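Long-range contacts in K5 lyase (Enterobacteria phage k1-5, PDB 2X3H), which probably cleaves the K5 capsular polysaccharide (heparosan) of its bacterial host by beta-elimination, acting as a tail-spike lyase: residues N212-V218 and Y236-V242; I186-N190 and L219-S223; G157-S161 and F175-K179; K150-Q156 and K179-F183. One frame throughout, in Å; residues are numbered along the deposited sequence.

Contact 1: residues N212-V218 and Y236-V242; sequences NKAAGCV and YPQFGAV
Four backbone hydrogen bonds run between N212-V218 and Y236-V242. K213 O takes Q238 N at 3.0 Å, in the carbonyl plane, and also A215 N of the inverse gamma turn centred on A214, so two N-H groups hold it. A215 O takes F239 N at 3.0 Å, its donor tilted 31° from the plane. Farther along, C217 N reaches G240 O at 2.9 Å and V218 N meets A241 O from above its carbonyl plane. The F239 and Q238 amides belong to the type I turn P237-G240, which presents them to the carbonyls of K213 and A215.

Aromatic packing centres on Y236. Its ring takes the C217 CB over one face, 3.7 Å from CB to the ring centroid, a CH-pi contact. SG, turned anti to the C217 backbone N (chi1 -173°), lies obliquely to the ring beside Y236 OH, which is hydrogen-bonded to S184 OG. F239 brings an edge to A215 N, and F239 CE2 touches A214 CB at 4.1 Å.

Among the apolar groups, A215 CB rests on P237 CG at 3.8 Å, with Y206 against both residues.

Water carries the remaining polar links. One, 2.8 Å from N212 OD1, accepts from Q238 NE2, joining two amides whose planes stand 76° apart; another donates to V218 O and F239 O.

C217 and A241 each turn a corner before the parallel bridge of V218 with V242, the stacking of successive coils characteristic of a parallel beta-helix, as in many phage tail spikes.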
# COMPACT_ATOMS: atom_id res chain seq x y z
N ASN A 212 3.40 27.55 13.48
CA ASN A 212 3.31 28.31 12.22
C ASN A 212 4.61 28.99 11.79
O ASN A 212 4.62 29.74 10.82
CB ASN A 212 2.16 29.34 12.25
CG ASN A 212 0.79 28.70 12.44
OD1 ASN A 212 0.54 27.58 12.00
ND2 ASN A 212 -0.11 29.43 13.10
N LYS A 213 5.71 28.73 12.50
CA LYS A 213 6.98 29.33 12.09
C LYS A 213 7.40 28.78 10.72
O LYS A 213 7.28 27.57 10.48
CB LYS A 213 8.08 29.13 13.14
CG LYS A 213 9.22 30.12 12.96
CD LYS A 213 10.49 29.78 13.72
CE LYS A 213 10.29 29.69 15.21
NZ LYS A 213 11.62 29.72 15.90
N ALA A 214 7.87 29.66 9.84
CA ALA A 214 8.16 29.33 8.44
C ALA A 214 9.50 28.64 8.25
O ALA A 214 10.47 29.24 7.75
CB ALA A 214 8.09 30.60 7.57
N ALA A 215 9.57 27.38 8.66
CA ALA A 215 10.77 26.58 8.49
C ALA A 215 10.39 25.13 8.23
O ALA A 215 9.32 24.68 8.63
CB ALA A 215 11.69 26.69 9.71
N GLY A 216 11.29 24.41 7.56
CA GLY A 216 11.15 22.99 7.36
C GLY A 216 12.50 22.36 7.09
O GLY A 216 13.52 23.06 7.03
N CYS A 217 12.51 21.05 6.91
CA CYS A 217 13.75 20.33 6.69
C CYS A 217 14.08 20.31 5.20
O CYS A 217 14.98 21.02 4.77
CB CYS A 217 13.65 18.91 7.25
SG CYS A 217 15.21 18.02 7.19
N VAL A 218 13.35 19.53 4.42
CA VAL A 218 13.60 19.46 2.98
C VAL A 218 12.45 20.12 2.26
O VAL A 218 11.30 19.82 2.55
CB VAL A 218 13.64 17.99 2.49
CG1 VAL A 218 13.76 17.89 0.94
CG2 VAL A 218 14.78 17.22 3.16
N TYR A 236 10.66 20.27 13.62
CA TYR A 236 10.42 21.34 12.65
C TYR A 236 8.99 21.87 12.71
O TYR A 236 8.06 21.13 13.02
CB TYR A 236 10.73 20.88 11.22
CG TYR A 236 12.21 20.77 10.89
CD1 TYR A 236 12.93 19.64 11.23
CD2 TYR A 236 12.88 21.79 10.20
CE1 TYR A 236 14.27 19.51 10.91
CE2 TYR A 236 14.23 21.67 9.88
CZ TYR A 236 14.92 20.53 10.23
OH TYR A 236 16.23 20.37 9.91
N PRO A 237 8.82 23.18 12.43
CA PRO A 237 7.49 23.78 12.50
C PRO A 237 6.65 23.65 11.23
O PRO A 237 6.41 22.53 10.77
CB PRO A 237 7.80 25.25 12.87
CG PRO A 237 9.12 25.50 12.23
CD PRO A 237 9.86 24.19 12.15
N GLN A 238 6.19 24.77 10.65
CA GLN A 238 5.12 24.72 9.65
C GLN A 238 5.35 23.74 8.51
O GLN A 238 4.45 22.97 8.13
CB GLN A 238 4.87 26.10 9.04
CG GLN A 238 3.86 26.11 7.91
CD GLN A 238 2.43 26.14 8.39
OE1 GLN A 238 1.58 26.79 7.77
NE2 GLN A 238 2.14 25.42 9.47
N PHE A 239 6.55 23.77 7.93
CA PHE A 239 6.78 22.99 6.71
C PHE A 239 7.35 21.60 6.93
O PHE A 239 7.61 20.86 5.98
CB PHE A 239 7.51 23.83 5.67
CG PHE A 239 6.77 25.09 5.34
CD1 PHE A 239 5.58 25.03 4.65
CD2 PHE A 239 7.22 26.32 5.78
CE1 PHE A 239 4.86 26.16 4.36
CE2 PHE A 239 6.50 27.47 5.50
CZ PHE A 239 5.32 27.38 4.78
N GLY A 240 7.54 21.25 8.20
CA GLY A 240 7.77 19.86 8.60
C GLY A 240 9.04 19.21 8.06
O GLY A 240 10.08 19.87 7.93
N ALA A 241 8.94 17.91 7.79
CA ALA A 241 10.08 17.11 7.34
C ALA A 241 10.32 17.24 5.83
O ALA A 241 11.45 17.41 5.39
CB ALA A 241 9.90 15.64 7.73
N VAL A 242 9.24 17.15 5.04
CA VAL A 242 9.34 17.28 3.59
C VAL A 242 8.18 18.12 3.08
O VAL A 242 7.02 17.76 3.27
CB VAL A 242 9.29 15.91 2.87
CG1 VAL A 242 9.29 16.11 1.34
CG2 VAL A 242 10.48 15.04 3.28
O HOH W 1 -0.53 26.17 9.78
O HOH W 2 10.05 21.26 4.71

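Contact 2: residues I186-N190 and L219-S223; sequences IAYPN and LADSS
L219 O is gripped from the neighbouring strand by two groups: A187 N donates at 2.9 Å, nearly straight, with an N-H...O angle of 166°, and I186 CA adds a CA-H...O contact at 3.3 Å. Two residues on, D221 N returns a bond to A187 O, also 2.9 Å long. A187 thus uses both its N-H and its carbonyl on the residues that flank A220, the regular pattern of a parallel ladder, and the segment directions of 186-188 and 219-221 differ by just 3°. The strands are neighbouring rungs of one parallel face of the beta-helix. On its other edge 186-188 pairs with 160-163, where I186 and Y188 bond to V160, L162 and G164, while L219 leans on E243 and K245 of the following strand.

The I186 and L219 side chains lie alongside each other and point the same way. I186 is fully extended, with CG1 anti to the backbone N (chi1 176°), which carries CD1 out to L219 CD2 at 3.6 Å. Beyond them Y188 CB meets D221 CB at 3.9 Å, while the Y188 ring swings away toward A163.

P189 follows the last paired residues. Its CD sits 3.4 Å from D221 O, its ring crossing the D221 side chain at about a right angle, and its CG touches S222 CB at 3.8 Å. S222 OG donates to D221 OD1 at 2.7 Å, nearly along the carboxylate C-O bond, and in turn accepts from T247 N.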
# COMPACT_ATOMS: atom_id res chain seq x y z
N ILE A 186 16.87 23.11 0.37
CA ILE A 186 15.82 23.64 -0.49
C ILE A 186 16.28 23.59 -1.94
O ILE A 186 17.38 24.02 -2.25
CB ILE A 186 15.40 25.09 -0.10
CG1 ILE A 186 14.37 25.64 -1.08
CG2 ILE A 186 16.62 26.01 -0.04
CD1 ILE A 186 13.93 27.05 -0.81
N ALA A 187 15.43 23.06 -2.82
CA ALA A 187 15.67 23.12 -4.25
C ALA A 187 14.55 23.92 -4.90
O ALA A 187 13.38 23.73 -4.57
CB ALA A 187 15.74 21.72 -4.84
N TYR A 188 14.90 24.84 -5.81
CA TYR A 188 13.89 25.67 -6.46
C TYR A 188 14.29 26.03 -7.89
O TYR A 188 15.43 25.85 -8.27
CB TYR A 188 13.58 26.93 -5.63
CG TYR A 188 14.79 27.79 -5.29
CD1 TYR A 188 15.50 27.59 -4.11
CD2 TYR A 188 15.22 28.80 -6.15
CE1 TYR A 188 16.61 28.37 -3.79
CE2 TYR A 188 16.33 29.59 -5.84
CZ TYR A 188 17.01 29.37 -4.65
OH TYR A 188 18.11 30.16 -4.33
N PRO A 189 13.33 26.53 -8.69
CA PRO A 189 13.67 26.87 -10.08
C PRO A 189 14.56 28.10 -10.15
O PRO A 189 14.35 29.03 -9.39
CB PRO A 189 12.30 27.19 -10.71
CG PRO A 189 11.27 26.67 -9.74
CD PRO A 189 11.91 26.74 -8.38
N ASN A 190 15.52 28.10 -11.06
CA ASN A 190 16.42 29.25 -11.22
C ASN A 190 16.86 29.47 -12.67
O ASN A 190 18.06 29.47 -12.96
CB ASN A 190 17.63 29.08 -10.29
CG ASN A 190 18.50 30.33 -10.21
OD1 ASN A 190 18.01 31.45 -10.36
ND2 ASN A 190 19.78 30.14 -9.94
N LEU A 219 12.75 21.00 1.31
CA LEU A 219 11.73 21.60 0.46
C LEU A 219 12.09 21.41 -1.00
O LEU A 219 13.19 21.80 -1.42
CB LEU A 219 11.61 23.11 0.75
CG LEU A 219 10.88 23.90 -0.34
CD1 LEU A 219 9.46 23.37 -0.53
CD2 LEU A 219 10.86 25.38 0.01
N ALA A 220 11.19 20.77 -1.76
CA ALA A 220 11.33 20.67 -3.22
C ALA A 220 10.28 21.57 -3.85
O ALA A 220 9.10 21.20 -3.93
CB ALA A 220 11.18 19.22 -3.69
N ASP A 221 10.70 22.76 -4.27
CA ASP A 221 9.80 23.74 -4.87
C ASP A 221 9.78 23.54 -6.37
O ASP A 221 10.77 23.81 -7.06
CB ASP A 221 10.27 25.16 -4.53
CG ASP A 221 9.35 26.24 -5.09
OD1 ASP A 221 8.53 25.94 -5.98
OD2 ASP A 221 9.46 27.40 -4.64
N SER A 222 8.65 23.03 -6.87
CA SER A 222 8.41 22.92 -8.31
C SER A 222 9.35 21.94 -9.03
O SER A 222 9.62 22.08 -10.21
CB SER A 222 8.43 24.31 -8.96
OG SER A 222 7.46 25.16 -8.35
N SER A 223 9.86 20.94 -8.31
CA SER A 223 10.71 19.95 -8.95
C SER A 223 9.88 18.94 -9.73
O SER A 223 8.68 18.77 -9.47
CB SER A 223 11.55 19.20 -7.91
OG SER A 223 10.69 18.50 -7.02

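Contact 3: residues G157-S161 and F175-K179; sequences GQQVS and FSNVK
Q159 reaches across to F175-K179 with nearly its whole side chain. CG stands beside the backbone N (chi1 -62°) and the chain beyond it is extended, which drives the terminal amide between F175 and V178. OE1 is packed by carbon on this side: it lies 3.3 Å from F175 CD2, obliquely to the ring, and equally close to F175 CB. V178 CG2 approaches the same oxygen at 3.4 Å. The polar need of OE1 is met elsewhere, by a hydrogen bond to the S184 hydroxyl. Q159 NE2 lies 3.5 Å from S176 O, and no hydrogen bond joins the two segments. The Q159 side chain and F175 slide past one another in opposite directions, the amide plane 52° from the ring plane, so the two are not stacked. The Q159 aliphatic part joins in through CB, 4.1 Å from F175 CD2.

V160 follows with a purely apolar touch. Its CG2 meets F175 CE2 at 3.7 Å, at the ring edge and in the ring plane, the two side chains crossing at about a right angle.

The backbones stay well apart; even the nearest CA atoms, those of Q159 and F175, are separated by 8.1 Å. This is packing across the interior of one coil of the beta-helix, between strands 160-163 and 168-178 of different faces. F175 also rests on V146 of strand 144-147 and I202 of strand 198-206, the parallel neighbours of 168-178, while V178 packs against Y206 and Y236.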
# COMPACT_ATOMS: atom_id res chain seq x y z
N GLY A 157 17.50 32.17 6.89
CA GLY A 157 18.60 31.58 6.15
C GLY A 157 18.35 30.12 5.78
O GLY A 157 17.84 29.36 6.61
N GLN A 158 18.70 29.76 4.54
CA GLN A 158 18.71 28.35 4.10
C GLN A 158 20.09 27.77 4.39
O GLN A 158 21.11 28.46 4.19
CB GLN A 158 18.48 28.19 2.58
CG GLN A 158 17.49 29.13 1.87
CD GLN A 158 16.13 29.24 2.52
OE1 GLN A 158 15.75 28.44 3.37
NE2 GLN A 158 15.37 30.25 2.09
N GLN A 159 20.16 26.51 4.79
CA GLN A 159 21.46 25.87 4.98
C GLN A 159 22.12 25.47 3.65
O GLN A 159 23.23 25.90 3.35
CB GLN A 159 21.38 24.68 5.94
CG GLN A 159 20.93 25.02 7.36
CD GLN A 159 21.00 23.81 8.27
OE1 GLN A 159 20.13 22.93 8.23
NE2 GLN A 159 22.02 23.76 9.12
N VAL A 160 21.43 24.65 2.86
CA VAL A 160 21.90 24.30 1.52
C VAL A 160 20.81 24.58 0.50
O VAL A 160 19.69 24.09 0.63
CB VAL A 160 22.28 22.80 1.43
CG1 VAL A 160 22.61 22.42 -0.01
CG2 VAL A 160 23.46 22.48 2.33
N SER A 161 21.15 25.39 -0.50
CA SER A 161 20.23 25.74 -1.59
C SER A 161 20.71 25.15 -2.91
O SER A 161 21.87 25.31 -3.29
CB SER A 161 20.12 27.26 -1.75
OG SER A 161 19.67 27.89 -0.57
N PHE A 175 21.91 17.65 9.09
CA PHE A 175 21.77 19.08 9.30
C PHE A 175 21.59 19.34 10.79
O PHE A 175 20.66 18.81 11.40
CB PHE A 175 20.57 19.63 8.51
CG PHE A 175 20.77 19.58 7.02
CD1 PHE A 175 20.25 18.52 6.27
CD2 PHE A 175 21.50 20.56 6.36
CE1 PHE A 175 20.44 18.45 4.89
CE2 PHE A 175 21.69 20.51 4.98
CZ PHE A 175 21.17 19.45 4.23
N SER A 176 22.47 20.15 11.36
CA SER A 176 22.47 20.33 12.82
C SER A 176 22.31 21.79 13.22
O SER A 176 22.60 22.71 12.43
CB SER A 176 23.77 19.78 13.41
OG SER A 176 24.89 20.42 12.83
N ASN A 177 21.83 21.99 14.46
CA ASN A 177 21.63 23.31 15.05
C ASN A 177 20.74 24.20 14.19
O ASN A 177 20.98 25.40 14.04
CB ASN A 177 22.98 23.98 15.32
CG ASN A 177 22.92 24.96 16.48
OD1 ASN A 177 22.17 24.75 17.44
ND2 ASN A 177 23.71 26.03 16.40
N VAL A 178 19.71 23.61 13.61
CA VAL A 178 18.84 24.33 12.68
C VAL A 178 17.88 25.21 13.48
O VAL A 178 17.28 24.74 14.46
CB VAL A 178 18.03 23.34 11.82
CG1 VAL A 178 17.36 24.06 10.65
CG2 VAL A 178 18.93 22.24 11.32
N LYS A 179 17.74 26.47 13.06
CA LYS A 179 16.91 27.47 13.76
C LYS A 179 16.26 28.47 12.82
O LYS A 179 16.58 28.53 11.62
CB LYS A 179 17.77 28.26 14.78
CG LYS A 179 18.36 27.44 15.90
CD LYS A 179 19.23 28.32 16.81
CE LYS A 179 19.98 27.45 17.82
NZ LYS A 179 20.86 28.23 18.76

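Contact 4: residues K150-Q156 and K179-F183; sequences KATDTTQ and KGTGF
K150 NZ is the main donor here, held among carbonyls of both segments. It gives a hydrogen bond to K179 O at 2.9 Å and a weak one to T181 O at 3.0 Å; within its own segment it reaches T155 O at 3.2 Å, and G157 O is a further acceptor. Four carbonyls thus surround three N-H groups, so the weak T181 bond is at most a shared one. The extended K150 chain, running straight beyond CG, delivers the ammonium to this cluster, whose carbonyls would be expected to stabilise its positive charge. T155 O is shared: T181 N donates to it at 3.0 Å from the face opposite K150 NZ, and G180 CA adds a CA-H...O contact. G180, with no side chain, also brings CA 3.2 Å from D153 O, a carbonyl that K213 NZ satisfies.

The T181 hydroxyl donates to Q156 OE1 at 2.6 Å, arriving 42° above the amide plane. Q156, bent at chi2 (69°), folds OE1 back to it. A water donating to both T181 OG1 and T154 O gives that hydroxyl an acceptor role as well. Further waters link K150 O with K179 NZ, and D153 OD1 with G180 N. D153 OD1 and K179 NZ stay 5.3 Å apart, too far for a salt bridge, though their opposite charges may still attract. T152 OG1 accepts from T154 N in an ST turn.

Residues 150-156 lie in the loop between strands 144-147 and 160-163, against the residues that lead into strand 182-183. Beyond the single Q156-T181 bridge, G182 bonds to A214 and G216, pairing 182-183 with strand 215-216.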
# COMPACT_ATOMS: atom_id res chain seq x y z
N LYS A 150 22.90 30.49 13.80
CA LYS A 150 22.10 31.70 13.66
C LYS A 150 22.04 32.50 14.96
O LYS A 150 22.04 31.92 16.04
CB LYS A 150 20.68 31.34 13.19
CG LYS A 150 20.61 30.96 11.72
CD LYS A 150 19.18 30.61 11.29
CE LYS A 150 19.09 30.42 9.79
NZ LYS A 150 17.69 30.01 9.40
N ALA A 151 22.00 33.83 14.85
CA ALA A 151 21.93 34.70 16.03
C ALA A 151 20.65 34.55 16.86
O ALA A 151 20.69 34.63 18.09
CB ALA A 151 22.11 36.17 15.62
N THR A 152 19.51 34.37 16.19
CA THR A 152 18.23 34.34 16.90
C THR A 152 17.32 33.24 16.36
O THR A 152 17.55 32.72 15.26
CB THR A 152 17.45 35.66 16.75
OG1 THR A 152 16.78 35.70 15.48
CG2 THR A 152 18.37 36.88 16.86
N ASP A 153 16.27 32.94 17.12
CA ASP A 153 15.24 31.98 16.74
C ASP A 153 14.32 32.48 15.63
O ASP A 153 13.41 31.76 15.21
CB ASP A 153 14.41 31.58 17.96
CG ASP A 153 15.12 30.58 18.85
OD1 ASP A 153 15.80 29.67 18.33
OD2 ASP A 153 14.99 30.70 20.09
N THR A 154 14.54 33.71 15.15
CA THR A 154 13.77 34.25 14.03
C THR A 154 14.67 34.70 12.88
O THR A 154 14.23 35.40 11.97
CB THR A 154 12.83 35.41 14.45
OG1 THR A 154 13.59 36.46 15.06
CG2 THR A 154 11.79 34.90 15.43
N THR A 155 15.93 34.28 12.92
CA THR A 155 16.89 34.62 11.88
C THR A 155 16.63 33.83 10.59
O THR A 155 16.42 32.62 10.64
CB THR A 155 18.33 34.34 12.34
OG1 THR A 155 18.65 35.17 13.46
CG2 THR A 155 19.31 34.62 11.21
N GLN A 156 16.65 34.52 9.45
CA GLN A 156 16.37 33.92 8.14
C GLN A 156 17.62 33.36 7.47
O GLN A 156 18.68 33.98 7.47
CB GLN A 156 15.72 34.96 7.21
CG GLN A 156 15.59 34.54 5.75
CD GLN A 156 14.58 33.42 5.53
OE1 GLN A 156 13.53 33.37 6.17
NE2 GLN A 156 14.90 32.52 4.60
N LYS A 179 17.74 26.47 13.06
CA LYS A 179 16.91 27.47 13.76
C LYS A 179 16.26 28.47 12.82
O LYS A 179 16.58 28.53 11.62
CB LYS A 179 17.77 28.26 14.78
CG LYS A 179 18.36 27.44 15.90
CD LYS A 179 19.23 28.32 16.81
CE LYS A 179 19.98 27.45 17.82
NZ LYS A 179 20.86 28.23 18.76
N GLY A 180 15.37 29.30 13.38
CA GLY A 180 14.82 30.45 12.66
C GLY A 180 13.96 30.07 11.48
O GLY A 180 13.33 29.00 11.47
N THR A 181 13.92 30.94 10.49
CA THR A 181 13.12 30.71 9.31
C THR A 181 14.00 30.30 8.13
O THR A 181 15.17 30.71 8.03
CB THR A 181 12.25 31.93 8.96
OG1 THR A 181 13.09 33.07 8.74
CG2 THR A 181 11.30 32.22 10.11
N GLY A 182 13.42 29.48 7.26
CA GLY A 182 14.13 28.91 6.13
C GLY A 182 14.16 27.40 6.26
O GLY A 182 13.48 26.82 7.11
N PHE A 183 14.98 26.77 5.41
CA PHE A 183 15.02 25.32 5.27
C PHE A 183 16.43 24.76 5.36
O PHE A 183 17.42 25.44 5.04
CB PHE A 183 14.41 24.93 3.92
CG PHE A 183 12.96 25.31 3.81
CD1 PHE A 183 11.98 24.37 4.09
CD2 PHE A 183 12.59 26.59 3.44
CE1 PHE A 183 10.63 24.71 4.01
CE2 PHE A 183 11.24 26.94 3.36
CZ PHE A 183 10.27 25.99 3.64
O HOH W 3 22.74 29.23 16.86
O HOH W 4 14.51 28.64 16.09
O HOH W 5 12.72 35.67 9.79

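In the fold
From the N terminus, 150-156 opens contact 4 and 157-161 opens contact 3. The two start one after the other and end on the same stretch, at 179-183 and 175-179, sharing K179. Contact 2 then opens at 186-190 and contact 1 at 212-218; contact 2 closes at 219-223 before contact 1 closes at 236-242, so these two cross. Contact 3 spans a coil interior, whereas the others join successive coils. Neighbouring strands 160-163 and 186-188 link contacts 3 and 2, and strands 182-183 and 215-216 link contacts 4 and 1. Y236 OH touching V178 CG2 ties contact 1 to contact 3.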